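Local coordinates for CLIP-associating protein 2 (Mus musculus, PDB 3WOZ) that probably binds tubulin through TOG domains built of HEAT repeats and contributes to the control of microtubule dynamics, at residues F63-F66 against L67-L70; T52-F55 against A56-H59; K107-K110 against A111-I114; V7-V10 against L11-A15; T69-D72 against F73-H77. All coordinates share one frame; numbering follows the deposited sequence.

Contact 1 of 5, residues F63-F66 against L67-L70; sequences FSMF and LETL
Phe63 and Leu67, one helical turn apart, form the apolar centre of this segment of helix 60-77. The leucine lies over one face of the phenyl ring: its CG stands 4.1 Å above the ring plane of Phe63, displaced toward the rim, and its CD1 methyl comes to 3.7 Å from Phe63 CE1. Phe63 reaches forward to it because its CG is anti to the backbone N (chi1 -180°). One turn on, Phe66 meets Leu70, ring atom CE1 of Phe66 lying 3.8 Å from Leu70 CG while CZ approaches the CD1 methyl; the leucine comes at this ring obliquely. The rings of Phe51 and Phe55 meet Phe66 edge-to-face, and Leu92 of helix 85-96 touches both leucines.

Around this core run the backbone bonds of the helix, such as Leu67 N to Phe63 O at 3.0 Å and Leu70 N to Phe66 O. Met65 O, already taken by Thr69 N, also has the hydroxyl Thr69 OG1 only 2.6 Å away. That hydroxyl has a second polar neighbour in Gln30 OE1 of helix 19-34. At the outer edge, Glu68 extends past the backbone of Ser64 toward Lys107. A helix like this, with apolar side chains turned to several neighbouring helices, is characteristic of the HEAT-repeat solenoid of a TOG domain.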
loop_
_atom_site.group_PDB
_atom_site.type_symbol
_atom_site.label_atom_id
_atom_site.label_comp_id
_atom_site.label_asym_id
_atom_site.label_seq_id
_atom_site.Cartn_x
_atom_site.Cartn_y
_atom_site.Cartn_z
ATOM N N PHE A 63 -6.660 -10.589 -13.733
ATOM C CA PHE A 63 -6.372 -9.670 -12.630
ATOM C C PHE A 63 -6.441 -10.357 -11.264
ATOM O O PHE A 63 -5.567 -10.157 -10.428
ATOM C CB PHE A 63 -7.290 -8.437 -12.683
ATOM C CG PHE A 63 -7.048 -7.441 -11.577
ATOM C CD1 PHE A 63 -7.960 -7.309 -10.533
ATOM C CD2 PHE A 63 -5.906 -6.643 -11.571
ATOM C CE1 PHE A 63 -7.749 -6.392 -9.505
ATOM C CE2 PHE A 63 -5.680 -5.724 -10.548
ATOM C CZ PHE A 63 -6.607 -5.596 -9.511
ATOM N N SER A 64 -7.476 -11.165 -11.050
ATOM C CA SER A 64 -7.611 -11.946 -9.821
ATOM C C SER A 64 -6.493 -12.970 -9.643
ATOM O O SER A 64 -6.007 -13.166 -8.529
ATOM C CB SER A 64 -8.974 -12.625 -9.750
ATOM O OG SER A 64 -9.921 -11.738 -9.191
HETATM N N MSE A 65 -6.095 -13.615 -10.739
HETATM C CA MSE A 65 -4.944 -14.523 -10.733
HETATM C C MSE A 65 -3.630 -13.793 -10.435
HETATM O O MSE A 65 -2.740 -14.344 -9.781
HETATM C CB MSE A 65 -4.815 -15.230 -12.076
HETATM C CG MSE A 65 -5.858 -16.293 -12.350
HETATM SE SE MSE A 65 -5.512 -17.037 -14.119
HETATM C CE MSE A 65 -3.753 -17.807 -13.752
ATOM N N PHE A 66 -3.515 -12.567 -10.945
ATOM C CA PHE A 66 -2.358 -11.704 -10.696
ATOM C C PHE A 66 -2.240 -11.375 -9.208
ATOM O O PHE A 66 -1.171 -11.529 -8.621
ATOM C CB PHE A 66 -2.444 -10.434 -11.560
ATOM C CG PHE A 66 -1.744 -9.229 -10.979
ATOM C CD1 PHE A 66 -0.353 -9.183 -10.871
ATOM C CD2 PHE A 66 -2.483 -8.120 -10.565
ATOM C CE1 PHE A 66 0.288 -8.058 -10.344
ATOM C CE2 PHE A 66 -1.853 -6.986 -10.041
ATOM C CZ PHE A 66 -0.465 -6.955 -9.925
ATOM N N LEU A 67 -3.346 -10.938 -8.607
ATOM C CA LEU A 67 -3.401 -10.675 -7.165
ATOM C C LEU A 67 -2.975 -11.871 -6.311
ATOM O O LEU A 67 -2.312 -11.696 -5.290
ATOM C CB LEU A 67 -4.798 -10.221 -6.745
ATOM C CG LEU A 67 -5.244 -8.831 -7.200
ATOM C CD1 LEU A 67 -6.683 -8.608 -6.775
ATOM C CD2 LEU A 67 -4.316 -7.716 -6.658
ATOM N N GLU A 68 -3.362 -13.074 -6.733
ATOM C CA GLU A 68 -2.987 -14.303 -6.026
ATOM C C GLU A 68 -1.508 -14.627 -6.177
ATOM O O GLU A 68 -0.884 -15.124 -5.249
ATOM C CB GLU A 68 -3.821 -15.491 -6.507
ATOM C CG GLU A 68 -5.255 -15.454 -6.033
ATOM C CD GLU A 68 -6.138 -16.483 -6.716
ATOM O OE1 GLU A 68 -6.042 -16.639 -7.954
ATOM O OE2 GLU A 68 -6.941 -17.127 -6.009
ATOM N N THR A 69 -0.964 -14.360 -7.358
ATOM C CA THR A 69 0.447 -14.599 -7.644
ATOM C C THR A 69 1.347 -13.647 -6.847
ATOM O O THR A 69 2.461 -14.013 -6.471
ATOM C CB THR A 69 0.732 -14.456 -9.157
ATOM O OG1 THR A 69 -0.276 -15.152 -9.895
ATOM C CG2 THR A 69 2.101 -15.033 -9.524
ATOM N N LEU A 70 0.850 -12.435 -6.587
ATOM C CA LEU A 70 1.592 -11.416 -5.832
ATOM C C LEU A 70 2.038 -11.912 -4.464
ATOM O O LEU A 70 3.139 -11.587 -4.015
ATOM C CB LEU A 70 0.760 -10.138 -5.654
ATOM C CG LEU A 70 0.849 -8.984 -6.661
ATOM C CD1 LEU A 70 -0.048 -7.838 -6.199
ATOM C CD2 LEU A 70 2.285 -8.482 -6.835
#

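Contact 2 of 5, residues T52-F55 against A56-H59; sequences TRMF and ADPH
Met54 and Asp57 are joined by the backbone bond that closes a type I beta turn, Asp57 N to Met54 O at 3.0 Å. The preceding amide, Ala56 N, bonds to Arg53 O at 2.9 Å, so two consecutive amides bond back to carbonyls three residues earlier. Both donors stand well above the carbonyl planes they meet, the Asp57 amide by 70°.

Among side chains the touch is light. Selenomethionine Met54 and Asp57 lie side by side and point the same way, with Met54 CG 4.0 Å from Asp57 OD2.

The carboxylate does its polar work in two directions. Asp57 OD1 uses its anti lone pair to accept from His59 N at 3.0 Å, forming an Asx turn, while OD2 makes a salt bridge to Arg22 of helix 19-34; together they should fix the rotation of the carboxylate. A water donates to Asp57 O at 2.9 Å and, weakly, to Phe55 O, which also accepts from Lys95.

His59 is the N-cap of the next helix, its ring stacked on Trp19. Beta turn, Asx turn and N-cap in succession form a compact link between helices 41-54 and 60-77, the kind of short inter-helix turn found in HEAT-repeat arrays.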
loop_
_atom_site.group_PDB
_atom_site.type_symbol
_atom_site.label_atom_id
_atom_site.label_comp_id
_atom_site.label_asym_id
_atom_site.label_seq_id
_atom_site.Cartn_x
_atom_site.Cartn_y
_atom_site.Cartn_z
ATOM N N THR A 52 3.498 -4.018 -12.700
ATOM C CA THR A 52 3.068 -2.622 -12.642
ATOM C C THR A 52 1.908 -2.374 -13.608
ATOM O O THR A 52 0.906 -1.761 -13.234
ATOM C CB THR A 52 4.241 -1.657 -12.952
ATOM O OG1 THR A 52 5.282 -1.844 -11.986
ATOM C CG2 THR A 52 3.787 -0.192 -12.915
ATOM N N ARG A 53 2.050 -2.873 -14.835
ATOM C CA ARG A 53 1.011 -2.754 -15.858
ATOM C C ARG A 53 -0.186 -3.656 -15.556
ATOM O O ARG A 53 -1.332 -3.302 -15.852
ATOM C CB ARG A 53 1.577 -3.077 -17.244
ATOM C CG ARG A 53 2.644 -2.099 -17.728
ATOM C CD ARG A 53 2.865 -2.225 -19.229
ATOM N NE ARG A 53 3.143 -3.602 -19.626
ATOM C CZ ARG A 53 4.355 -4.146 -19.645
ATOM N NH1 ARG A 53 5.413 -3.430 -19.285
ATOM N NH2 ARG A 53 4.509 -5.406 -20.021
HETATM N N MSE A 54 0.086 -4.816 -14.955
HETATM C CA MSE A 54 -0.957 -5.778 -14.591
HETATM C C MSE A 54 -1.973 -5.218 -13.589
HETATM O O MSE A 54 -3.099 -5.699 -13.507
HETATM C CB MSE A 54 -0.341 -7.074 -14.061
HETATM C CG MSE A 54 -1.037 -8.327 -14.573
HETATM SE SE MSE A 54 0.097 -9.913 -14.554
HETATM C CE MSE A 54 -0.345 -10.653 -16.311
ATOM N N PHE A 55 -1.571 -4.204 -12.829
ATOM C CA PHE A 55 -2.495 -3.524 -11.928
ATOM C C PHE A 55 -3.675 -2.914 -12.681
ATOM O O PHE A 55 -4.750 -2.740 -12.113
ATOM C CB PHE A 55 -1.772 -2.459 -11.098
ATOM C CG PHE A 55 -1.101 -3.005 -9.872
ATOM C CD1 PHE A 55 -1.855 -3.481 -8.807
ATOM C CD2 PHE A 55 0.287 -3.042 -9.780
ATOM C CE1 PHE A 55 -1.241 -3.999 -7.668
ATOM C CE2 PHE A 55 0.913 -3.552 -8.636
ATOM C CZ PHE A 55 0.142 -4.026 -7.579
ATOM N N ALA A 56 -3.464 -2.604 -13.960
ATOM C CA ALA A 56 -4.521 -2.095 -14.827
ATOM C C ALA A 56 -5.017 -3.127 -15.850
ATOM O O ALA A 56 -5.494 -2.759 -16.917
ATOM C CB ALA A 56 -4.053 -0.821 -15.533
ATOM N N ASP A 57 -4.917 -4.415 -15.527
ATOM C CA ASP A 57 -5.359 -5.465 -16.452
ATOM C C ASP A 57 -6.886 -5.457 -16.582
ATOM O O ASP A 57 -7.586 -5.545 -15.577
ATOM C CB ASP A 57 -4.867 -6.837 -15.988
ATOM C CG ASP A 57 -4.886 -7.873 -17.093
ATOM O OD1 ASP A 57 -5.986 -8.273 -17.542
ATOM O OD2 ASP A 57 -3.788 -8.304 -17.504
ATOM N N PRO A 58 -7.404 -5.352 -17.824
ATOM C CA PRO A 58 -8.845 -5.199 -18.019
ATOM C C PRO A 58 -9.632 -6.504 -17.886
ATOM O O PRO A 58 -10.858 -6.471 -17.772
ATOM C CB PRO A 58 -8.944 -4.657 -19.447
ATOM C CG PRO A 58 -7.781 -5.255 -20.142
ATOM C CD PRO A 58 -6.675 -5.336 -19.108
ATOM N N HIS A 59 -8.940 -7.637 -17.903
ATOM C CA HIS A 59 -9.597 -8.929 -17.785
ATOM C C HIS A 59 -9.681 -9.375 -16.330
ATOM O O HIS A 59 -8.657 -9.509 -15.652
ATOM C CB HIS A 59 -8.878 -9.978 -18.631
ATOM C CG HIS A 59 -9.701 -11.199 -18.890
ATOM N ND1 HIS A 59 -9.790 -12.239 -17.991
ATOM C CD2 HIS A 59 -10.478 -11.542 -19.944
ATOM C CE1 HIS A 59 -10.585 -13.174 -18.479
ATOM N NE2 HIS A 59 -11.018 -12.773 -19.663
HETATM O O HOH W 1 -7.695 -3.641 -13.412
#

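Contact 3 of 5, residues K107-K110 against A111-I114; sequences KVQK and ALDI
Gln109 leans forward along its own helix to meet Asp113 one turn later. Its CG is anti to the backbone N (chi1 -170°) and the chain then bends at chi2 (58°), which swings the amide round until NE2 donates to Asp113 OD1 at 3.0 Å. The bond is moderately bent, 145° at the hydrogen, and it reaches the oxygen from above the carboxylate plane. The two flat groups are turned against each other by a modest angle. Asp113 OD1 also forms a salt bridge with Arg116, its stronger polar partner, so one oxygen is gripped from two residues.

This pair lies on a partly exposed stretch of helix 102-118, and the helix packs against helices 85-96 and 60-77 within the HEAT-repeat TOG domain. In that packing Val108 CG1 stands 4.4 Å from Leu112 CD1, and Leu92 touches both Ala111 and Leu112.

Lys110 takes the same kind of bend as the glutamine but is otherwise drawn out, so that its aliphatic chain runs across Ile114. Lys110 CE lies 3.8 Å from Ile114 CD1, the methyl also sitting close to NZ. Ile114 CG1, held beside its own backbone N, presses against Lys110 O at 3.1 Å, the same oxygen that accepts from Ile114 N.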
loop_
_atom_site.group_PDB
_atom_site.type_symbol
_atom_site.label_atom_id
_atom_site.label_comp_id
_atom_site.label_asym_id
_atom_site.label_seq_id
_atom_site.Cartn_x
_atom_site.Cartn_y
_atom_site.Cartn_z
ATOM N N LYS A 107 -8.646 -10.414 -2.059
ATOM C CA LYS A 107 -7.337 -10.702 -2.642
ATOM C C LYS A 107 -6.389 -9.499 -2.563
ATOM O O LYS A 107 -5.185 -9.670 -2.412
ATOM C CB LYS A 107 -7.489 -11.160 -4.095
ATOM C CG LYS A 107 -8.207 -12.504 -4.274
ATOM C CD LYS A 107 -8.565 -12.718 -5.747
ATOM C CE LYS A 107 -8.873 -14.182 -6.072
ATOM N NZ LYS A 107 -10.061 -14.714 -5.341
ATOM N N VAL A 108 -6.944 -8.293 -2.687
ATOM C CA VAL A 108 -6.180 -7.055 -2.539
ATOM C C VAL A 108 -5.773 -6.903 -1.079
ATOM O O VAL A 108 -4.610 -6.633 -0.779
ATOM C CB VAL A 108 -6.984 -5.806 -2.989
ATOM C CG1 VAL A 108 -6.140 -4.541 -2.836
ATOM C CG2 VAL A 108 -7.455 -5.951 -4.423
ATOM N N GLN A 109 -6.733 -7.098 -0.175
ATOM C CA GLN A 109 -6.453 -7.034 1.261
ATOM C C GLN A 109 -5.355 -8.020 1.661
ATOM O O GLN A 109 -4.447 -7.672 2.420
ATOM C CB GLN A 109 -7.721 -7.261 2.092
ATOM C CG GLN A 109 -7.543 -6.974 3.586
ATOM C CD GLN A 109 -7.080 -5.546 3.848
ATOM O OE1 GLN A 109 -7.839 -4.594 3.671
ATOM N NE2 GLN A 109 -5.826 -5.393 4.259
ATOM N N LYS A 110 -5.434 -9.236 1.123
ATOM C CA LYS A 110 -4.441 -10.271 1.384
ATOM C C LYS A 110 -3.054 -9.834 0.911
ATOM O O LYS A 110 -2.077 -9.963 1.648
ATOM C CB LYS A 110 -4.852 -11.595 0.724
ATOM C CG LYS A 110 -3.789 -12.698 0.767
ATOM C CD LYS A 110 -3.536 -13.186 2.187
ATOM C CE LYS A 110 -2.622 -14.400 2.206
ATOM N NZ LYS A 110 -2.165 -14.683 3.599
ATOM N N ALA A 111 -2.981 -9.328 -0.319
ATOM C CA ALA A 111 -1.734 -8.795 -0.864
ATOM C C ALA A 111 -1.176 -7.649 -0.012
ATOM O O ALA A 111 0.035 -7.571 0.210
ATOM C CB ALA A 111 -1.928 -8.352 -2.303
ATOM N N LEU A 112 -2.059 -6.770 0.462
ATOM C CA LEU A 112 -1.669 -5.690 1.369
ATOM C C LEU A 112 -1.109 -6.225 2.683
ATOM O O LEU A 112 -0.116 -5.699 3.189
ATOM C CB LEU A 112 -2.849 -4.755 1.666
ATOM C CG LEU A 112 -3.264 -3.708 0.632
ATOM C CD1 LEU A 112 -4.619 -3.120 1.014
ATOM C CD2 LEU A 112 -2.205 -2.600 0.497
ATOM N N ASP A 113 -1.753 -7.259 3.233
ATOM C CA ASP A 113 -1.325 -7.848 4.502
ATOM C C ASP A 113 0.061 -8.479 4.364
ATOM O O ASP A 113 0.910 -8.323 5.243
ATOM C CB ASP A 113 -2.331 -8.900 4.995
ATOM C CG ASP A 113 -3.668 -8.301 5.410
ATOM O OD1 ASP A 113 -3.785 -7.068 5.604
ATOM O OD2 ASP A 113 -4.621 -9.085 5.558
ATOM N N ILE A 114 0.272 -9.187 3.256
ATOM C CA ILE A 114 1.565 -9.789 2.936
ATOM C C ILE A 114 2.636 -8.699 2.815
ATOM O O ILE A 114 3.692 -8.796 3.434
ATOM C CB ILE A 114 1.490 -10.637 1.628
ATOM C CG1 ILE A 114 0.482 -11.786 1.773
ATOM C CG2 ILE A 114 2.866 -11.166 1.220
ATOM C CD1 ILE A 114 0.764 -12.746 2.900
#

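Contact 4 of 5, residues V7-V10 against L11-A15; sequences VAEV and LNRCA
The carboxylate of Glu9 sits between two other flat groups, the amide of Asn12 and the guanidinium of Arg13, and lies flat against neither. Its plane is turned 78° from that of the amide and 41° from that of the guanidinium, which receives Glu9 CG obliquely. Glu9 OE1 comes to 3.5 Å from Asn12 ND2, the two side chains crossing at about a right angle. On the arginine side OE2 stands 4.0 Å from Arg13 NE, a pairing of opposite charges too long for a salt bridge. The glutamate arrives there by a bend at chi2 (74°), whereas Arg13 runs extended from CG to NE and crosses it at a slant. A leucine in place of Glu9 would probably leave the Arg13 guanidinium without this nearby negative charge and Asn12 ND2 without its carboxylate neighbour.

Regular backbone bonds hold the turns together, among them Leu11 N to Val7 O at 3.0 Å and Arg13 N to Glu9 O. On the buried flank Val7 and Leu11 lie side by side, Val7 CG1 4.0 Å from Leu11 CD1, and Val10 follows with a looser approach to Cys14 SG.

Helix 7-14 is thus amphipathic, and its apolar side packs on the next two helices of the HEAT-repeat TOG domain: Val7 and Val10 rest on Leu32 of helix 19-34, while Leu11 and Cys14 meet Ile50 of helix 41-54.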
loop_
_atom_site.group_PDB
_atom_site.type_symbol
_atom_site.label_atom_id
_atom_site.label_comp_id
_atom_site.label_asym_id
_atom_site.label_seq_id
_atom_site.Cartn_x
_atom_site.Cartn_y
_atom_site.Cartn_z
ATOM N N VAL A 7 11.903 -19.060 -18.183
ATOM C CA VAL A 7 11.576 -17.777 -17.546
ATOM C C VAL A 7 11.219 -16.681 -18.559
ATOM O O VAL A 7 10.165 -16.048 -18.441
ATOM C CB VAL A 7 12.701 -17.288 -16.593
ATOM C CG1 VAL A 7 12.396 -15.886 -16.074
ATOM C CG2 VAL A 7 12.866 -18.252 -15.427
ATOM N N ALA A 8 12.091 -16.471 -19.545
ATOM C CA ALA A 8 11.864 -15.457 -20.579
ATOM C C ALA A 8 10.505 -15.631 -21.263
ATOM O O ALA A 8 9.798 -14.653 -21.504
ATOM C CB ALA A 8 12.993 -15.475 -21.604
ATOM N N GLU A 9 10.144 -16.881 -21.546
ATOM C CA GLU A 9 8.871 -17.211 -22.187
ATOM C C GLU A 9 7.666 -17.013 -21.263
ATOM O O GLU A 9 6.625 -16.526 -21.703
ATOM C CB GLU A 9 8.901 -18.644 -22.742
ATOM C CG GLU A 9 7.602 -19.120 -23.408
ATOM C CD GLU A 9 7.350 -18.515 -24.789
ATOM O OE1 GLU A 9 7.713 -17.340 -25.029
ATOM O OE2 GLU A 9 6.773 -19.225 -25.643
ATOM N N VAL A 10 7.808 -17.406 -19.996
ATOM C CA VAL A 10 6.756 -17.190 -19.004
ATOM C C VAL A 10 6.435 -15.698 -18.908
ATOM O O VAL A 10 5.267 -15.306 -18.948
ATOM C CB VAL A 10 7.127 -17.776 -17.614
ATOM C CG1 VAL A 10 6.256 -17.180 -16.513
ATOM C CG2 VAL A 10 6.991 -19.288 -17.618
ATOM N N LEU A 11 7.481 -14.878 -18.821
ATOM C CA LEU A 11 7.332 -13.428 -18.742
ATOM C C LEU A 11 6.746 -12.853 -20.029
ATOM O O LEU A 11 5.963 -11.903 -19.982
ATOM C CB LEU A 11 8.666 -12.756 -18.386
ATOM C CG LEU A 11 9.281 -13.103 -17.020
ATOM C CD1 LEU A 11 10.597 -12.367 -16.809
ATOM C CD2 LEU A 11 8.321 -12.810 -15.871
ATOM N N ASN A 12 7.115 -13.446 -21.167
ATOM C CA ASN A 12 6.530 -13.093 -22.465
ATOM C C ASN A 12 5.017 -13.304 -22.492
ATOM O O ASN A 12 4.277 -12.452 -22.980
ATOM C CB ASN A 12 7.178 -13.896 -23.605
ATOM C CG ASN A 12 8.549 -13.364 -24.007
ATOM O OD1 ASN A 12 8.918 -12.229 -23.696
ATOM N ND2 ASN A 12 9.310 -14.193 -24.712
ATOM N N ARG A 13 4.573 -14.440 -21.962
ATOM C CA ARG A 13 3.150 -14.771 -21.905
ATOM C C ARG A 13 2.379 -13.834 -20.966
ATOM O O ARG A 13 1.238 -13.474 -21.250
ATOM C CB ARG A 13 2.949 -16.235 -21.503
ATOM C CG ARG A 13 3.406 -17.243 -22.550
ATOM C CD ARG A 13 3.379 -18.665 -22.008
ATOM N NE ARG A 13 3.706 -19.638 -23.050
ATOM C CZ ARG A 13 3.626 -20.962 -22.913
ATOM N NH1 ARG A 13 3.229 -21.505 -21.767
ATOM N NH2 ARG A 13 3.944 -21.750 -23.937
ATOM N N CYS A 14 3.013 -13.434 -19.865
ATOM C CA CYS A 14 2.436 -12.458 -18.938
ATOM C C CYS A 14 2.292 -11.072 -19.565
ATOM O O CYS A 14 1.374 -10.324 -19.218
ATOM C CB CYS A 14 3.281 -12.350 -17.669
ATOM S SG CYS A 14 3.295 -13.827 -16.652
ATOM N N ALA A 15 3.206 -10.737 -20.475
ATOM C CA ALA A 15 3.212 -9.439 -21.145
ATOM C C ALA A 15 2.337 -9.409 -22.404
ATOM O O ALA A 15 2.196 -8.361 -23.039
ATOM C CB ALA A 15 4.644 -9.022 -21.482
#

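Contact 5 of 5, residues T69-D72 against F73-H77; sequences TLVD and FIQVH
Val71 and Gln75 come together through complementary first torsions: the valine sends CG1 forward, anti to its own amide nitrogen (chi1 171°), while the glutamine's CG is anti to the carbonyl carbon (chi1 -76°) and its chain extends back along the helix. The two side chains lie alongside each other and point the same way, with Val71 CG1 3.9 Å from Gln75 OE1 and as near to NE2. Ile74 CG1 lies 3.1 Å from Leu70 O, and the CD1 methyl of Ile74 reaches 4.3 Å from Leu70 CB. The same carbonyl accepts from Ile74 N at 2.7 Å in a nearly straight bond (172°), so it is closely covered by this one residue.

This is the C-terminal half of helix 60-77 in the HEAT-repeat TOG domain, and its two flanks serve different neighbours. Ile74 packs on Ile114 and Thr115 of helix 102-118; Phe73 turns to helix 41-54, where its ring meets Phe51 edge-to-face. An alanine at Ile74 is likely to open a gap beside Ile114 and leave Leu70 O less shielded.

Leu70 CD2 approaches the Phe73 ring obliquely, 4.2 Å from CD1. Further along, Val76 CG2 lies 3.3 Å from Asp72 O, which accepts from Val76 N, and Val76 CG1 sits over the centre of the His77 ring.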
loop_
_atom_site.group_PDB
_atom_site.type_symbol
_atom_site.label_atom_id
_atom_site.label_comp_id
_atom_site.label_asym_id
_atom_site.label_seq_id
_atom_site.Cartn_x
_atom_site.Cartn_y
_atom_site.Cartn_z
ATOM N N THR A 69 -0.964 -14.360 -7.358
ATOM C CA THR A 69 0.447 -14.599 -7.644
ATOM C C THR A 69 1.347 -13.647 -6.847
ATOM O O THR A 69 2.461 -14.013 -6.471
ATOM C CB THR A 69 0.732 -14.456 -9.157
ATOM O OG1 THR A 69 -0.276 -15.152 -9.895
ATOM C CG2 THR A 69 2.101 -15.033 -9.524
ATOM N N LEU A 70 0.850 -12.435 -6.587
ATOM C CA LEU A 70 1.592 -11.416 -5.832
ATOM C C LEU A 70 2.038 -11.912 -4.464
ATOM O O LEU A 70 3.139 -11.587 -4.015
ATOM C CB LEU A 70 0.760 -10.138 -5.654
ATOM C CG LEU A 70 0.849 -8.984 -6.661
ATOM C CD1 LEU A 70 -0.048 -7.838 -6.199
ATOM C CD2 LEU A 70 2.285 -8.482 -6.835
ATOM N N VAL A 71 1.182 -12.703 -3.816
ATOM C CA VAL A 71 1.448 -13.225 -2.474
ATOM C C VAL A 71 2.743 -14.040 -2.472
ATOM O O VAL A 71 3.636 -13.791 -1.665
ATOM C CB VAL A 71 0.258 -14.068 -1.946
ATOM C CG1 VAL A 71 0.615 -14.786 -0.641
ATOM C CG2 VAL A 71 -0.964 -13.184 -1.743
ATOM N N ASP A 72 2.836 -14.986 -3.403
ATOM C CA ASP A 72 4.024 -15.819 -3.579
ATOM C C ASP A 72 5.235 -15.021 -4.037
ATOM O O ASP A 72 6.355 -15.285 -3.603
ATOM C CB ASP A 72 3.734 -16.927 -4.590
ATOM C CG ASP A 72 2.741 -17.927 -4.068
ATOM O OD1 ASP A 72 1.559 -17.870 -4.486
ATOM O OD2 ASP A 72 3.138 -18.749 -3.215
ATOM N N PHE A 73 4.994 -14.058 -4.923
ATOM C CA PHE A 73 6.044 -13.209 -5.478
ATOM C C PHE A 73 6.682 -12.363 -4.391
ATOM O O PHE A 73 7.906 -12.324 -4.274
ATOM C CB PHE A 73 5.473 -12.329 -6.594
ATOM C CG PHE A 73 6.452 -11.341 -7.165
ATOM C CD1 PHE A 73 6.259 -9.975 -6.986
ATOM C CD2 PHE A 73 7.556 -11.771 -7.895
ATOM C CE1 PHE A 73 7.145 -9.055 -7.526
ATOM C CE2 PHE A 73 8.451 -10.857 -8.430
ATOM C CZ PHE A 73 8.241 -9.498 -8.254
ATOM N N ILE A 74 5.845 -11.701 -3.591
ATOM C CA ILE A 74 6.319 -10.911 -2.465
ATOM C C ILE A 74 7.071 -11.786 -1.452
ATOM O O ILE A 74 8.164 -11.428 -1.015
ATOM C CB ILE A 74 5.168 -10.141 -1.768
ATOM C CG1 ILE A 74 4.558 -9.102 -2.719
ATOM C CG2 ILE A 74 5.665 -9.463 -0.499
ATOM C CD1 ILE A 74 3.145 -8.678 -2.352
ATOM N N GLN A 75 6.492 -12.930 -1.093
ATOM C CA GLN A 75 7.105 -13.818 -0.100
ATOM C C GLN A 75 8.480 -14.350 -0.521
ATOM O O GLN A 75 9.372 -14.478 0.307
ATOM C CB GLN A 75 6.159 -14.961 0.273
ATOM C CG GLN A 75 5.046 -14.521 1.214
ATOM C CD GLN A 75 3.931 -15.539 1.349
ATOM O OE1 GLN A 75 3.846 -16.497 0.578
ATOM N NE2 GLN A 75 3.065 -15.332 2.331
ATOM N N VAL A 76 8.649 -14.625 -1.811
ATOM C CA VAL A 76 9.907 -15.162 -2.327
ATOM C C VAL A 76 10.979 -14.079 -2.523
ATOM O O VAL A 76 12.147 -14.304 -2.216
ATOM C CB VAL A 76 9.670 -15.990 -3.626
ATOM C CG1 VAL A 76 10.972 -16.232 -4.404
ATOM C CG2 VAL A 76 8.984 -17.313 -3.290
ATOM N N HIS A 77 10.573 -12.900 -2.993
ATOM C CA HIS A 77 11.522 -11.874 -3.429
ATOM C C HIS A 77 11.558 -10.586 -2.602
ATOM O O HIS A 77 12.217 -9.624 -3.004
ATOM C CB HIS A 77 11.284 -11.524 -4.905
ATOM C CG HIS A 77 11.594 -12.642 -5.851
ATOM N ND1 HIS A 77 10.614 -13.327 -6.537
ATOM C CD2 HIS A 77 12.771 -13.197 -6.219
ATOM C CE1 HIS A 77 11.176 -14.255 -7.291
ATOM N NE2 HIS A 77 12.483 -14.201 -7.113
#

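Contacts 1 and 5 are successive parts of helix 60-77, sharing Thr69 and Leu70, with centres 10 Å apart. Contact 2 leads into that helix from helix 41-54 and packs on contact 1, Phe66 CE2 lying 3.7 Å from Phe55 CD1. Contact 3, on helix 102-118, runs beside both: Leu67 CD1 meets Val108 CG2 at 3.6 Å in contact 1, and Ile114 CG2 meets Ile74 CG2 at 3.7 Å in contact 5. Contact 4 starts the array; it reaches contact 2, where Met54 CE touches Cys14 O, but lies about 24 Å from contact 3 between centres. Together they trace neighbouring helices of the TOG-domain solenoid.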